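PDB 7B4O: superoxide dismutase [Cu-Zn] from Bacteroidetes bacterium GWA2_30_7, which probably catalyses the dismutation of superoxide to dioxygen and hydrogen peroxide, and holds zinc in both the copper and the zinc site in this structure. Local coordinates for residues 4-16 against 20-32. Numbering follows the deposited sequence.
Sequences GKTQKAVCVIYPT and KVTGVITFTKSDD
C11 and I25 form the central hydrogen-bonded pair of the antiparallel hairpin 8-15/22-30: C11 N meets I25 O at 2.8 Å, and I25 N returns the bond to C11 O. A9 and F27 repeat the exchange, and K29 N extends the ladder to Q7 O in a nearly straight bond, N-H...O angle 176°. The tight face carries A9, C11, I13, I25 and F27, turned into the beta-barrel interior of the Cu,Zn superoxide dismutase fold, where M123 lies against C11, I25 and F27, and V125 against I13. A9 O and C11 CB lie at the edge of the F27 ring, and F27 CD1 is 4.0 Å from A9 CB. I13 is the wedge: with CG1 between backbone N and carbonyl carbon (chi1 67°), CG1 lies over G23, CG2 meets I25 CD1 at 3.7 Å and CD1 reaches V21 CG1. With an alanine in place of I13, CG1, CG2 and CD1 are gone, and a gap would probably open between V21 and I25 above G23. On the outer face, K8, V10, V12, V24, T26 and T28 touch sparsely, V10 CG1 and V24 CG1 being 4.2 Å apart, though the second subunit packs on V10 and V12. The ladder weakens at G23, whose N lies 3.4 Å from I13 O; a water donates to that carbonyl at 2.7 Å. Backbone bonding thus sets the register, while apolar contacts bury one face and the other stays partly open to solvent.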
# COMPACT_ATOMS: atom_id res chain seq x y z
N GLY A 4 1.85 -18.17 8.70
CA GLY A 4 0.37 -18.31 8.64
C GLY A 4 -0.21 -17.61 7.42
O GLY A 4 0.38 -16.61 6.98
N LYS A 5 -1.33 -18.12 6.90
CA LYS A 5 -2.00 -17.57 5.69
C LYS A 5 -2.64 -16.22 6.04
O LYS A 5 -3.26 -16.10 7.10
CB LYS A 5 -3.03 -18.56 5.15
CG LYS A 5 -2.41 -19.74 4.42
CD LYS A 5 -3.38 -20.75 3.86
CE LYS A 5 -4.45 -20.14 2.97
NZ LYS A 5 -5.12 -21.16 2.13
N THR A 6 -2.49 -15.25 5.15
CA THR A 6 -3.13 -13.92 5.27
C THR A 6 -4.65 -14.10 5.38
O THR A 6 -5.23 -14.77 4.50
CB THR A 6 -2.76 -13.02 4.09
OG1 THR A 6 -1.33 -12.92 4.06
CG2 THR A 6 -3.40 -11.66 4.17
N GLN A 7 -5.25 -13.56 6.45
CA GLN A 7 -6.71 -13.62 6.73
C GLN A 7 -7.33 -12.24 6.56
O GLN A 7 -8.57 -12.14 6.53
CB GLN A 7 -6.97 -14.06 8.18
CG GLN A 7 -6.45 -15.45 8.52
CD GLN A 7 -7.06 -16.51 7.64
OE1 GLN A 7 -6.36 -17.19 6.90
NE2 GLN A 7 -8.38 -16.63 7.70
N LYS A 8 -6.51 -11.19 6.50
CA LYS A 8 -6.99 -9.80 6.52
C LYS A 8 -6.08 -8.94 5.65
O LYS A 8 -4.84 -9.10 5.70
CB LYS A 8 -7.02 -9.26 7.95
CG LYS A 8 -7.52 -7.83 8.09
CD LYS A 8 -7.70 -7.43 9.53
CE LYS A 8 -7.90 -5.94 9.69
NZ LYS A 8 -7.96 -5.54 11.11
N ALA A 9 -6.68 -8.05 4.87
CA ALA A 9 -5.93 -7.03 4.10
C ALA A 9 -6.51 -5.67 4.45
O ALA A 9 -7.70 -5.59 4.79
CB ALA A 9 -6.00 -7.30 2.62
N VAL A 10 -5.66 -4.67 4.41
CA VAL A 10 -6.03 -3.29 4.81
C VAL A 10 -5.56 -2.35 3.72
O VAL A 10 -4.43 -2.49 3.25
CB VAL A 10 -5.43 -2.94 6.18
CG1 VAL A 10 -5.82 -1.52 6.57
CG2 VAL A 10 -5.86 -3.92 7.26
N CYS A 11 -6.39 -1.36 3.41
CA CYS A 11 -6.05 -0.32 2.41
C CYS A 11 -6.47 1.03 2.96
O CYS A 11 -7.68 1.24 3.20
CB CYS A 11 -6.76 -0.59 1.10
SG CYS A 11 -6.32 0.62 -0.16
N VAL A 12 -5.49 1.89 3.16
CA VAL A 12 -5.76 3.31 3.52
C VAL A 12 -5.73 4.10 2.22
O VAL A 12 -4.73 4.00 1.48
CB VAL A 12 -4.76 3.84 4.55
CG1 VAL A 12 -5.07 5.30 4.88
CG2 VAL A 12 -4.74 2.98 5.80
N ILE A 13 -6.81 4.81 1.93
CA ILE A 13 -6.83 5.59 0.66
C ILE A 13 -6.57 7.05 0.96
O ILE A 13 -6.96 7.58 2.03
CB ILE A 13 -8.07 5.35 -0.20
CG1 ILE A 13 -9.33 5.90 0.47
CG2 ILE A 13 -8.20 3.88 -0.59
CD1 ILE A 13 -10.51 5.90 -0.47
N TYR A 14 -5.85 7.65 0.02
CA TYR A 14 -5.43 9.06 0.06
C TYR A 14 -5.93 9.72 -1.21
O TYR A 14 -6.04 9.09 -2.26
CB TYR A 14 -3.92 9.14 0.21
CG TYR A 14 -3.46 8.60 1.53
CD1 TYR A 14 -3.45 9.41 2.66
CD2 TYR A 14 -3.07 7.28 1.67
CE1 TYR A 14 -3.04 8.92 3.88
CE2 TYR A 14 -2.66 6.78 2.89
CZ TYR A 14 -2.64 7.60 3.99
OH TYR A 14 -2.24 7.10 5.19
N PRO A 15 -6.25 11.02 -1.15
CA PRO A 15 -6.81 11.68 -2.30
C PRO A 15 -5.77 11.82 -3.42
O PRO A 15 -4.58 12.01 -3.16
CB PRO A 15 -7.21 13.06 -1.77
CG PRO A 15 -6.30 13.26 -0.60
CD PRO A 15 -6.14 11.89 0.02
N THR A 16 -6.24 11.81 -4.66
CA THR A 16 -5.46 12.38 -5.78
C THR A 16 -5.47 13.91 -5.65
O THR A 16 -6.23 14.44 -4.81
CB THR A 16 -5.97 11.86 -7.13
OG1 THR A 16 -7.33 12.27 -7.25
CG2 THR A 16 -5.86 10.35 -7.23
N LYS A 20 -10.18 15.47 -1.79
CA LYS A 20 -9.98 15.41 -0.31
C LYS A 20 -10.47 14.06 0.23
O LYS A 20 -10.62 13.92 1.45
CB LYS A 20 -10.72 16.57 0.37
CG LYS A 20 -12.22 16.62 0.10
CD LYS A 20 -13.02 17.58 0.96
CE LYS A 20 -14.51 17.42 0.69
NZ LYS A 20 -15.33 18.20 1.64
N VAL A 21 -10.71 13.09 -0.65
CA VAL A 21 -11.28 11.77 -0.27
C VAL A 21 -10.24 10.97 0.53
O VAL A 21 -9.12 10.83 0.07
CB VAL A 21 -11.73 10.99 -1.52
CG1 VAL A 21 -12.19 9.58 -1.16
CG2 VAL A 21 -12.81 11.72 -2.30
N THR A 22 -10.65 10.46 1.69
CA THR A 22 -9.81 9.66 2.60
C THR A 22 -10.62 8.47 3.10
O THR A 22 -11.86 8.47 2.96
CB THR A 22 -9.32 10.48 3.80
OG1 THR A 22 -10.46 10.89 4.57
CG2 THR A 22 -8.52 11.69 3.38
N GLY A 23 -9.96 7.48 3.69
CA GLY A 23 -10.69 6.42 4.39
C GLY A 23 -9.90 5.14 4.47
O GLY A 23 -8.71 5.11 4.06
N VAL A 24 -10.57 4.13 4.99
CA VAL A 24 -9.95 2.80 5.25
C VAL A 24 -10.89 1.74 4.68
O VAL A 24 -12.12 1.81 4.90
CB VAL A 24 -9.66 2.58 6.74
CG1 VAL A 24 -9.02 1.22 6.98
CG2 VAL A 24 -8.82 3.69 7.33
N ILE A 25 -10.28 0.78 4.00
CA ILE A 25 -10.98 -0.41 3.46
C ILE A 25 -10.31 -1.64 4.07
O ILE A 25 -9.08 -1.71 4.06
CB ILE A 25 -10.93 -0.43 1.93
CG1 ILE A 25 -11.48 0.88 1.34
CG2 ILE A 25 -11.67 -1.65 1.39
CD1 ILE A 25 -10.78 1.29 0.09
N THR A 26 -11.11 -2.55 4.61
CA THR A 26 -10.60 -3.84 5.11
C THR A 26 -11.24 -4.97 4.32
O THR A 26 -12.40 -4.86 3.89
CB THR A 26 -10.82 -4.00 6.62
OG1 THR A 26 -12.22 -4.10 6.85
CG2 THR A 26 -10.20 -2.86 7.40
N PHE A 27 -10.46 -6.03 4.18
CA PHE A 27 -10.86 -7.29 3.52
C PHE A 27 -10.61 -8.39 4.54
O PHE A 27 -9.45 -8.55 4.93
CB PHE A 27 -10.04 -7.50 2.25
CG PHE A 27 -10.08 -6.37 1.26
CD1 PHE A 27 -9.20 -5.30 1.35
CD2 PHE A 27 -10.98 -6.39 0.20
CE1 PHE A 27 -9.25 -4.27 0.43
CE2 PHE A 27 -11.00 -5.38 -0.73
CZ PHE A 27 -10.14 -4.31 -0.62
N THR A 28 -11.64 -9.13 4.94
CA THR A 28 -11.51 -10.17 5.98
C THR A 28 -12.06 -11.49 5.42
O THR A 28 -13.20 -11.48 4.93
CB THR A 28 -12.18 -9.73 7.28
OG1 THR A 28 -11.65 -8.45 7.63
CG2 THR A 28 -11.96 -10.71 8.41
N LYS A 29 -11.26 -12.55 5.48
CA LYS A 29 -11.73 -13.90 5.09
C LYS A 29 -12.94 -14.23 5.96
O LYS A 29 -12.85 -14.03 7.17
CB LYS A 29 -10.61 -14.94 5.21
CG LYS A 29 -10.87 -16.25 4.49
CD LYS A 29 -10.79 -16.15 2.98
CE LYS A 29 -11.36 -17.35 2.26
NZ LYS A 29 -12.84 -17.39 2.33
N SER A 30 -14.03 -14.68 5.34
CA SER A 30 -15.25 -15.21 6.02
C SER A 30 -15.53 -16.61 5.47
O SER A 30 -14.87 -17.00 4.49
CB SER A 30 -16.43 -14.29 5.83
OG SER A 30 -16.84 -14.28 4.48
N ASP A 31 -16.47 -17.32 6.09
CA ASP A 31 -16.90 -18.68 5.65
C ASP A 31 -17.35 -18.61 4.19
O ASP A 31 -17.03 -19.54 3.44
CB ASP A 31 -18.00 -19.27 6.54
CG ASP A 31 -19.08 -18.29 7.00
OD1 ASP A 31 -19.35 -17.31 6.28
OD2 ASP A 31 -19.63 -18.54 8.09
N ASP A 32 -18.04 -17.54 3.81
CA ASP A 32 -18.77 -17.39 2.53
C ASP A 32 -17.95 -16.60 1.50
O ASP A 32 -18.48 -16.39 0.39
CB ASP A 32 -20.16 -16.78 2.72
CG ASP A 32 -20.23 -15.54 3.60
OD1 ASP A 32 -19.17 -15.08 4.06
OD2 ASP A 32 -21.36 -15.04 3.81
O HOH W 1 -6.78 8.31 4.61